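Local coordinates for arginine decarboxylase (Campylobacter jejuni subsp. jejuni, PDB 3NZP), which probably catalyses the pyridoxal-phosphate-dependent decarboxylation of arginine to agmatine, a step in polyamine biosynthesis, at residues B[155-160]-B[178-183]; B[227-232]-B[266-271]; B[480-485]-B[526-531]. One frame throughout, in Å; residues are numbered along the deposited sequence.

Interaction 1. Residues B[155-160]-B[178-183]; sequences LTIEGL and PNIGLR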
loop_
_atom_site.group_PDB
_atom_site.type_symbol
_atom_site.label_atom_id
_atom_site.label_comp_id
_atom_site.label_asym_id
_atom_site.label_seq_id
_atom_site.Cartn_x
_atom_site.Cartn_y
_atom_site.Cartn_z
ATOM N N LEU B 155 -16.123 -23.440 -10.506
ATOM C CA LEU B 155 -15.971 -22.992 -9.119
ATOM C C LEU B 155 -14.898 -23.831 -8.449
ATOM O O LEU B 155 -15.069 -25.033 -8.268
ATOM C CB LEU B 155 -17.280 -23.165 -8.348
ATOM C CG LEU B 155 -18.218 -21.968 -8.233
ATOM C CD1 LEU B 155 -18.168 -21.100 -9.461
ATOM C CD2 LEU B 155 -19.610 -22.489 -7.991
ATOM N N THR B 156 -13.791 -23.206 -8.078
ATOM C CA THR B 156 -12.717 -23.931 -7.419
ATOM C C THR B 156 -12.915 -23.944 -5.894
ATOM O O THR B 156 -12.867 -22.892 -5.252
ATOM C CB THR B 156 -11.357 -23.298 -7.756
ATOM O OG1 THR B 156 -11.135 -23.361 -9.168
ATOM C CG2 THR B 156 -10.244 -24.025 -7.043
ATOM N N ILE B 157 -13.142 -25.133 -5.330
ATOM C CA ILE B 157 -13.353 -25.309 -3.887
ATOM C C ILE B 157 -12.068 -25.125 -3.080
ATOM O O ILE B 157 -11.021 -25.655 -3.439
ATOM C CB ILE B 157 -13.930 -26.734 -3.563
ATOM C CG1 ILE B 157 -15.423 -26.765 -3.853
ATOM C CG2 ILE B 157 -13.720 -27.100 -2.105
ATOM C CD1 ILE B 157 -15.737 -26.661 -5.308
ATOM N N GLU B 158 -12.160 -24.382 -1.983
ATOM C CA GLU B 158 -11.012 -24.132 -1.124
ATOM C C GLU B 158 -11.079 -25.060 0.088
ATOM O O GLU B 158 -10.066 -25.324 0.730
ATOM C CB GLU B 158 -11.025 -22.681 -0.650
ATOM C CG GLU B 158 -11.168 -21.660 -1.763
ATOM C CD GLU B 158 -9.948 -21.603 -2.656
ATOM O OE1 GLU B 158 -8.831 -21.609 -2.099
ATOM O OE2 GLU B 158 -10.101 -21.545 -3.901
ATOM N N GLY B 159 -12.282 -25.539 0.396
ATOM C CA GLY B 159 -12.484 -26.436 1.523
ATOM C C GLY B 159 -13.736 -27.293 1.364
ATOM O O GLY B 159 -14.681 -26.897 0.678
ATOM N N LEU B 160 -13.746 -28.469 1.994
ATOM C CA LEU B 160 -14.896 -29.379 1.921
ATOM C C LEU B 160 -16.221 -28.667 2.144
ATOM O O LEU B 160 -17.217 -28.933 1.464
ATOM C CB LEU B 160 -14.748 -30.507 2.933
ATOM C CG LEU B 160 -14.228 -31.825 2.347
ATOM C CD1 LEU B 160 -12.981 -31.589 1.505
ATOM C CD2 LEU B 160 -13.922 -32.773 3.482
ATOM N N PRO B 178 -22.414 -25.328 -12.659
ATOM C CA PRO B 178 -21.018 -24.990 -12.934
ATOM C C PRO B 178 -20.077 -26.170 -12.770
ATOM O O PRO B 178 -20.424 -27.196 -12.180
ATOM C CB PRO B 178 -20.737 -23.875 -11.936
ATOM C CG PRO B 178 -21.620 -24.230 -10.779
ATOM C CD PRO B 178 -22.893 -24.668 -11.428
ATOM N N ASN B 179 -18.884 -26.026 -13.325
ATOM C CA ASN B 179 -17.877 -27.057 -13.214
ATOM C C ASN B 179 -17.225 -26.890 -11.870
ATOM O O ASN B 179 -17.044 -25.774 -11.392
ATOM C CB ASN B 179 -16.837 -26.897 -14.301
ATOM C CG ASN B 179 -17.256 -27.545 -15.573
ATOM O OD1 ASN B 179 -16.679 -27.282 -16.639
ATOM N ND2 ASN B 179 -18.265 -28.419 -15.483
ATOM N N ILE B 180 -16.862 -28.005 -11.259
ATOM C CA ILE B 180 -16.234 -27.961 -9.958
ATOM C C ILE B 180 -14.721 -28.139 -10.054
ATOM O O ILE B 180 -14.236 -29.012 -10.765
ATOM C CB ILE B 180 -16.828 -29.047 -9.062
ATOM C CG1 ILE B 180 -18.308 -28.741 -8.801
ATOM C CG2 ILE B 180 -16.030 -29.144 -7.782
ATOM C CD1 ILE B 180 -19.038 -29.794 -7.984
ATOM N N GLY B 181 -13.973 -27.291 -9.357
ATOM C CA GLY B 181 -12.524 -27.407 -9.375
ATOM C C GLY B 181 -12.028 -27.641 -7.960
ATOM O O GLY B 181 -12.628 -27.133 -7.011
ATOM N N LEU B 182 -10.957 -28.413 -7.790
ATOM C CA LEU B 182 -10.440 -28.651 -6.437
ATOM C C LEU B 182 -9.037 -28.079 -6.276
ATOM O O LEU B 182 -8.130 -28.443 -7.019
ATOM C CB LEU B 182 -10.418 -30.153 -6.112
ATOM C CG LEU B 182 -11.758 -30.891 -6.091
ATOM C CD1 LEU B 182 -11.535 -32.312 -5.620
ATOM C CD2 LEU B 182 -12.728 -30.183 -5.162
ATOM N N ARG B 183 -8.863 -27.174 -5.321
ATOM C CA ARG B 183 -7.557 -26.574 -5.086
ATOM C C ARG B 183 -6.749 -27.521 -4.212
ATOM O O ARG B 183 -7.101 -27.770 -3.059
ATOM C CB ARG B 183 -7.696 -25.225 -4.375
ATOM C CG ARG B 183 -6.385 -24.502 -4.204
ATOM C CD ARG B 183 -6.545 -23.236 -3.413
ATOM N NE ARG B 183 -5.283 -22.510 -3.316
ATOM C CZ ARG B 183 -5.074 -21.449 -2.538
ATOM N NH1 ARG B 183 -3.878 -20.870 -2.531
ATOM N NH2 ARG B 183 -6.046 -20.966 -1.766
#
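Leu155 is bonded twice through its backbone: its N donates to Asn179 O and its O accepts from Gly181 N at 2.7 Å. Ile157 N to Gly181 O continues the exchange and is followed by Arg183 N to Ile157 O at 3.2 Å. These alternating bonds define a parallel register of Leu155 with Ile180, Thr156 with Gly181 and Ile157 with Leu182. The short strand axes approach to 4.3 Å at 34°, as expected in this family's TIM barrel; helix 160-170 makes the beta-alpha-beta crossover between them. Apolar contacts lie on the face carrying Leu155, Ile157, Ile180 and Leu182, which helices 160-170 and 208-220 cover. There Ile157 CD1 reaches Ile180 CG2 at 3.5 Å, and its CB rests on Leu182 CD2; at the entry to strand 179-183, Leu155 CD2 meets Pro178 CG. Just past the end of strand 152-157, Glu158 forms a salt bridge with Arg183, the last residue of strand 179-183. Arg183 runs extended from CG to NE, and its NH2 meets Glu158 OE1 at 2.9 Å, the oxygen near the guanidinium plane. Glu158 OE2 accepts a weak hydrogen bond from Gly133 N, and the Arg183 side chain lies about 6 Å from bound pyridoxal phosphate.

Interaction 2. Residues B[227-232]-B[266-271]; sequences FTMIHF and LKAINL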
loop_
_atom_site.group_PDB
_atom_site.type_symbol
_atom_site.label_atom_id
_atom_site.label_comp_id
_atom_site.label_asym_id
_atom_site.label_seq_id
_atom_site.Cartn_x
_atom_site.Cartn_y
_atom_site.Cartn_z
ATOM N N PHE B 227 -16.510 -32.348 -11.553
ATOM C CA PHE B 227 -15.098 -32.287 -11.213
ATOM C C PHE B 227 -14.269 -32.374 -12.498
ATOM O O PHE B 227 -14.043 -33.458 -13.020
ATOM C CB PHE B 227 -14.760 -33.422 -10.254
ATOM C CG PHE B 227 -13.347 -33.405 -9.765
ATOM C CD1 PHE B 227 -12.605 -32.233 -9.771
ATOM C CD2 PHE B 227 -12.757 -34.566 -9.285
ATOM C CE1 PHE B 227 -11.290 -32.212 -9.305
ATOM C CE2 PHE B 227 -11.443 -34.561 -8.816
ATOM C CZ PHE B 227 -10.706 -33.380 -8.828
ATOM N N THR B 228 -13.814 -31.236 -13.013
ATOM C CA THR B 228 -13.034 -31.253 -14.241
ATOM C C THR B 228 -11.583 -30.786 -14.157
ATOM O O THR B 228 -10.808 -31.029 -15.090
ATOM C CB THR B 228 -13.729 -30.441 -15.329
ATOM O OG1 THR B 228 -13.927 -29.095 -14.880
ATOM C CG2 THR B 228 -15.054 -31.068 -15.660
HETATM N N MSE B 229 -11.212 -30.094 -13.081
HETATM C CA MSE B 229 -9.827 -29.644 -12.940
HETATM C C MSE B 229 -9.374 -29.417 -11.513
HETATM O O MSE B 229 -10.181 -29.133 -10.627
HETATM C CB MSE B 229 -9.558 -28.357 -13.736
HETATM C CG MSE B 229 -10.215 -27.115 -13.181
HETATM SE SE MSE B 229 -9.414 -25.413 -13.789
HETATM C CE MSE B 229 -9.832 -25.453 -15.687
ATOM N N ILE B 230 -8.069 -29.587 -11.306
ATOM C CA ILE B 230 -7.448 -29.337 -10.015
ATOM C C ILE B 230 -6.616 -28.066 -10.215
ATOM O O ILE B 230 -6.125 -27.803 -11.314
ATOM C CB ILE B 230 -6.495 -30.477 -9.544
ATOM C CG1 ILE B 230 -5.388 -30.710 -10.543
ATOM C CG2 ILE B 230 -7.244 -31.754 -9.382
ATOM C CD1 ILE B 230 -4.405 -31.693 -10.016
ATOM N N HIS B 231 -6.461 -27.285 -9.156
ATOM C CA HIS B 231 -5.731 -26.033 -9.237
ATOM C C HIS B 231 -4.844 -25.841 -8.017
ATOM O O HIS B 231 -5.175 -26.302 -6.920
ATOM C CB HIS B 231 -6.755 -24.878 -9.365
ATOM C CG HIS B 231 -6.202 -23.514 -9.079
ATOM N ND1 HIS B 231 -6.290 -22.923 -7.836
ATOM C CD2 HIS B 231 -5.559 -22.622 -9.871
ATOM C CE1 HIS B 231 -5.725 -21.729 -7.874
ATOM N NE2 HIS B 231 -5.273 -21.522 -9.099
ATOM N N PHE B 232 -3.703 -25.186 -8.220
ATOM C CA PHE B 232 -2.775 -24.875 -7.130
ATOM C C PHE B 232 -2.155 -23.506 -7.435
ATOM O O PHE B 232 -2.040 -23.122 -8.605
ATOM C CB PHE B 232 -1.701 -25.972 -6.994
ATOM C CG PHE B 232 -0.705 -26.030 -8.119
ATOM C CD1 PHE B 232 0.419 -25.214 -8.111
ATOM C CD2 PHE B 232 -0.885 -26.905 -9.187
ATOM C CE1 PHE B 232 1.349 -25.266 -9.155
ATOM C CE2 PHE B 232 0.043 -26.960 -10.237
ATOM C CZ PHE B 232 1.158 -26.140 -10.220
ATOM N N LEU B 266 -12.056 -35.358 -14.730
ATOM C CA LEU B 266 -10.910 -34.550 -14.374
ATOM C C LEU B 266 -9.912 -34.637 -15.526
ATOM O O LEU B 266 -9.233 -35.648 -15.703
ATOM C CB LEU B 266 -10.287 -35.071 -13.086
ATOM C CG LEU B 266 -8.922 -34.501 -12.693
ATOM C CD1 LEU B 266 -8.950 -32.976 -12.680
ATOM C CD2 LEU B 266 -8.554 -35.060 -11.328
ATOM N N LYS B 267 -9.837 -33.566 -16.308
ATOM C CA LYS B 267 -8.967 -33.533 -17.461
ATOM C C LYS B 267 -8.122 -32.274 -17.597
ATOM O O LYS B 267 -7.610 -31.976 -18.684
ATOM C CB LYS B 267 -9.799 -33.730 -18.723
ATOM C CG LYS B 267 -10.589 -35.029 -18.731
ATOM C CD LYS B 267 -11.276 -35.239 -20.069
ATOM C CE LYS B 267 -12.079 -36.520 -20.085
ATOM N NZ LYS B 267 -12.519 -36.798 -21.479
ATOM N N ALA B 268 -7.965 -31.533 -16.508
ATOM C CA ALA B 268 -7.156 -30.331 -16.577
ATOM C C ALA B 268 -6.472 -29.994 -15.269
ATOM O O ALA B 268 -6.948 -30.341 -14.192
ATOM C CB ALA B 268 -7.995 -29.147 -17.047
ATOM N N ILE B 269 -5.329 -29.331 -15.389
ATOM C CA ILE B 269 -4.569 -28.905 -14.237
ATOM C C ILE B 269 -4.332 -27.405 -14.386
ATOM O O ILE B 269 -3.880 -26.926 -15.433
ATOM C CB ILE B 269 -3.223 -29.650 -14.130
ATOM C CG1 ILE B 269 -3.453 -31.125 -13.811
ATOM C CG2 ILE B 269 -2.397 -29.056 -13.024
ATOM C CD1 ILE B 269 -2.172 -31.923 -13.634
ATOM N N ASN B 270 -4.671 -26.664 -13.337
ATOM C CA ASN B 270 -4.499 -25.216 -13.342
ATOM C C ASN B 270 -3.271 -24.892 -12.503
ATOM O O ASN B 270 -3.301 -25.048 -11.278
ATOM C CB ASN B 270 -5.737 -24.553 -12.736
ATOM C CG ASN B 270 -5.789 -23.062 -12.997
ATOM O OD1 ASN B 270 -4.799 -22.345 -12.780
ATOM N ND2 ASN B 270 -6.942 -22.579 -13.451
ATOM N N LEU B 271 -2.199 -24.447 -13.161
ATOM C CA LEU B 271 -0.942 -24.105 -12.475
ATOM C C LEU B 271 -1.019 -22.795 -11.714
ATOM O O LEU B 271 -0.150 -22.494 -10.898
ATOM C CB LEU B 271 0.192 -23.975 -13.477
ATOM C CG LEU B 271 0.297 -25.125 -14.450
ATOM C CD1 LEU B 271 1.453 -24.867 -15.393
ATOM C CD2 LEU B 271 0.493 -26.411 -13.667
#
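Ile230 and Asn270 sit centrally in this parallel pairing of neighbouring TIM-barrel strands, 227-231 and 268-272, joined through helix 242-260 as a beta-alpha-beta unit. The 2.7 Å bond from Asn270 N to Ile230 O and that from Phe232 N to Asn270 O fix the register. On the helix-covered face, Leu266 fills the hollow between Phe227 and Ile230: its CD2 is 3.7 Å from Phe227 CZ, and its CD1 reaches Ile230 CG2. Ile230 and Ile269 continue the row side by side, CG1 against CG1 at 3.8 Å. At the strand ends the Phe232 ring receives Leu271 CA over its face, 4.0 Å from the ring centroid and 26° off the normal. The face carrying Met229, Ala268, His231 and Asn270 is more mixed: Met229 CB meets Ala268 CB, and the selenium of Met229, a selenomethionine, lies beside Asn270 ND2. His231 touches the cofactor pyridoxal phosphate; Glu320 accepts a hydrogen bond from Asn270 ND2 and a weak one from His231 NE2. His231 and Asn270 lie side by side, each with CG anti to the backbone N (chi1 164° and -166°), and Asn270 OD1, which accepts a hydrogen bond from Gly272 N, approaches the His231 ring edge at CD2, 3.0 Å away.

Interaction 3. Residues B[480-485]-B[526-531]; sequences DITCDS and KHNLFT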
loop_
_atom_site.group_PDB
_atom_site.type_symbol
_atom_site.label_atom_id
_atom_site.label_comp_id
_atom_site.label_asym_id
_atom_site.label_seq_id
_atom_site.Cartn_x
_atom_site.Cartn_y
_atom_site.Cartn_z
ATOM N N ASP B 480 9.442 11.920 -5.579
ATOM C CA ASP B 480 8.162 12.532 -5.905
ATOM C C ASP B 480 7.820 13.720 -5.007
ATOM O O ASP B 480 8.502 13.985 -4.017
ATOM C CB ASP B 480 7.040 11.492 -5.826
ATOM C CG ASP B 480 6.662 11.145 -4.397
ATOM O OD1 ASP B 480 5.748 10.307 -4.207
ATOM O OD2 ASP B 480 7.274 11.711 -3.460
ATOM N N ILE B 481 6.754 14.428 -5.362
ATOM C CA ILE B 481 6.314 15.591 -4.608
ATOM C C ILE B 481 5.485 15.175 -3.404
ATOM O O ILE B 481 4.262 15.193 -3.446
ATOM C CB ILE B 481 5.487 16.524 -5.496
ATOM C CG1 ILE B 481 4.399 15.711 -6.211
ATOM C CG2 ILE B 481 6.399 17.221 -6.498
ATOM C CD1 ILE B 481 3.325 16.538 -6.915
ATOM N N THR B 482 6.158 14.786 -2.329
ATOM C CA THR B 482 5.477 14.369 -1.113
ATOM C C THR B 482 6.324 14.716 0.107
ATOM O O THR B 482 7.556 14.661 0.056
ATOM C CB THR B 482 5.208 12.847 -1.116
ATOM O OG1 THR B 482 4.345 12.516 -2.211
ATOM C CG2 THR B 482 4.539 12.417 0.179
ATOM N N CYS B 483 5.659 15.086 1.198
ATOM C CA CYS B 483 6.352 15.431 2.436
ATOM C C CYS B 483 7.181 14.230 2.881
ATOM O O CYS B 483 8.410 14.316 3.031
ATOM C CB CYS B 483 5.340 15.778 3.528
ATOM S SG CYS B 483 4.149 17.012 3.038
ATOM N N ASP B 484 6.478 13.116 3.079
ATOM C CA ASP B 484 7.073 11.856 3.505
ATOM C C ASP B 484 8.346 11.552 2.738
ATOM O O ASP B 484 8.329 11.368 1.522
ATOM C CB ASP B 484 6.077 10.702 3.323
ATOM C CG ASP B 484 6.704 9.336 3.584
ATOM O OD1 ASP B 484 7.307 9.144 4.662
ATOM O OD2 ASP B 484 6.587 8.451 2.712
ATOM N N SER B 485 9.452 11.502 3.467
ATOM C CA SER B 485 10.739 11.219 2.868
ATOM C C SER B 485 10.785 9.777 2.379
ATOM O O SER B 485 11.640 9.421 1.576
ATOM C CB SER B 485 11.863 11.463 3.883
ATOM O OG SER B 485 11.745 10.611 5.011
ATOM N N LYS B 526 -2.912 6.219 -2.764
ATOM C CA LYS B 526 -3.460 7.579 -2.891
ATOM C C LYS B 526 -3.118 8.364 -1.611
ATOM O O LYS B 526 -4.005 8.872 -0.894
ATOM C CB LYS B 526 -4.987 7.472 -3.116
ATOM C CG LYS B 526 -5.839 8.750 -3.009
ATOM C CD LYS B 526 -7.324 8.346 -3.098
ATOM C CE LYS B 526 -7.647 7.279 -2.018
ATOM N NZ LYS B 526 -8.717 6.246 -2.275
ATOM N N HIS B 527 -1.808 8.444 -1.355
ATOM C CA HIS B 527 -1.241 9.113 -0.187
ATOM C C HIS B 527 -1.865 10.480 0.161
ATOM O O HIS B 527 -2.993 10.536 0.668
ATOM C CB HIS B 527 0.271 9.230 -0.357
ATOM C CG HIS B 527 1.024 9.048 0.918
ATOM N ND1 HIS B 527 0.765 8.018 1.797
ATOM C CD2 HIS B 527 2.024 9.771 1.470
ATOM C CE1 HIS B 527 1.572 8.117 2.839
ATOM N NE2 HIS B 527 2.346 9.173 2.665
ATOM N N ASN B 528 -1.161 11.579 -0.098
ATOM C CA ASN B 528 -1.706 12.903 0.221
ATOM C C ASN B 528 -2.830 13.310 -0.724
ATOM O O ASN B 528 -2.805 14.398 -1.297
ATOM C CB ASN B 528 -0.599 13.966 0.184
ATOM C CG ASN B 528 0.439 13.772 1.279
ATOM O OD1 ASN B 528 1.433 14.500 1.350
ATOM N ND2 ASN B 528 0.209 12.788 2.141
ATOM N N LEU B 529 -3.818 12.431 -0.873
ATOM C CA LEU B 529 -4.979 12.655 -1.741
ATOM C C LEU B 529 -4.642 12.793 -3.220
ATOM O O LEU B 529 -5.497 13.199 -4.006
ATOM C CB LEU B 529 -5.786 13.882 -1.280
ATOM C CG LEU B 529 -6.624 13.667 -0.018
ATOM C CD1 LEU B 529 -7.341 14.939 0.412
ATOM C CD2 LEU B 529 -7.623 12.556 -0.301
ATOM N N PHE B 530 -3.410 12.462 -3.608
ATOM C CA PHE B 530 -3.041 12.552 -5.023
ATOM C C PHE B 530 -3.779 11.429 -5.738
ATOM O O PHE B 530 -3.364 10.272 -5.681
ATOM C CB PHE B 530 -1.519 12.395 -5.221
ATOM C CG PHE B 530 -0.714 13.575 -4.746
ATOM C CD1 PHE B 530 -0.084 13.556 -3.507
ATOM C CD2 PHE B 530 -0.621 14.725 -5.524
ATOM C CE1 PHE B 530 0.625 14.673 -3.046
ATOM C CE2 PHE B 530 0.086 15.848 -5.073
ATOM C CZ PHE B 530 0.707 15.820 -3.832
ATOM N N THR B 531 -4.884 11.766 -6.398
ATOM C CA THR B 531 -5.680 10.752 -7.092
ATOM C C THR B 531 -5.018 10.194 -8.339
ATOM O O THR B 531 -4.032 10.739 -8.836
ATOM C CB THR B 531 -7.071 11.290 -7.499
ATOM O OG1 THR B 531 -6.927 12.294 -8.516
ATOM C CG2 THR B 531 -7.793 11.872 -6.282
#
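Ile481 and Phe530 make the apolar part of this loop-to-loop contact, Ile481 CD1 lying 3.8 Å from Phe530 CE2 while Ile481 O approaches CZ of the same ring at 3.6 Å. Beside them Thr482 presents its methyl group to two residues: CG2 comes 3.9 Å from His527 CD2, at the edge of the imidazole and near its plane, and equally close to Asn528 OD1. The threonine torsion explains this, for CG2 is anti to the backbone N, whereas OG1 lies beside that nitrogen. Asp484 CB adds a second approach at the imidazole edge, 4.1 Å from NE2. No hydrogen bond crosses between the segments, so van der Waals packing carries the contact. The loops follow strands 479-480 and 510-513 of the mixed beta-sheet, and they meet at the dimer interface, where class-II decarboxylases of this family complete each active site with residues from two subunits. Cys483, the predicted proton donor, fits this arrangement: its side chain is about 3 Å from a pyridoxal phosphate distinct from the one at His231 of the same chain, consistent with the pocket of the second subunit, and SG is 4.1 Å from Asn528 OD1. Inverse gamma turns centred on Ile481 and Asn528 shape the two loops. Further out, Phe447 stacks on the His527 ring, and Tyr605 meets Phe530 with ring planes about 40° apart. From the second subunit, Lys86 packs against both His527 and Asn528, and Ser112 OG forms a hydrogen bond with Asn528 O.

Interactions 1 and 2 occupy the same closed barrel, with centres about 9 Å apart. Strands 179-183 and 227-231 are neighbours in it, and the probable hydrogen bonds Leu182 N to Met229 O (3.0 Å) and His231 N to Leu182 O (2.9 Å) join the two contacts. Interaction 3 is also buried but has a different setting: its centre lies about 42 Å from that of interaction 1 and 44 Å from that of interaction 2, in loops packed against the second subunit. Regular backbone bonding organises the barrel pairs, supplemented by a salt bridge in interaction 1; interaction 3 relies on side-chain packing. Interactions 2 and 3 each include a residue touching pyridoxal phosphate, but two different molecules.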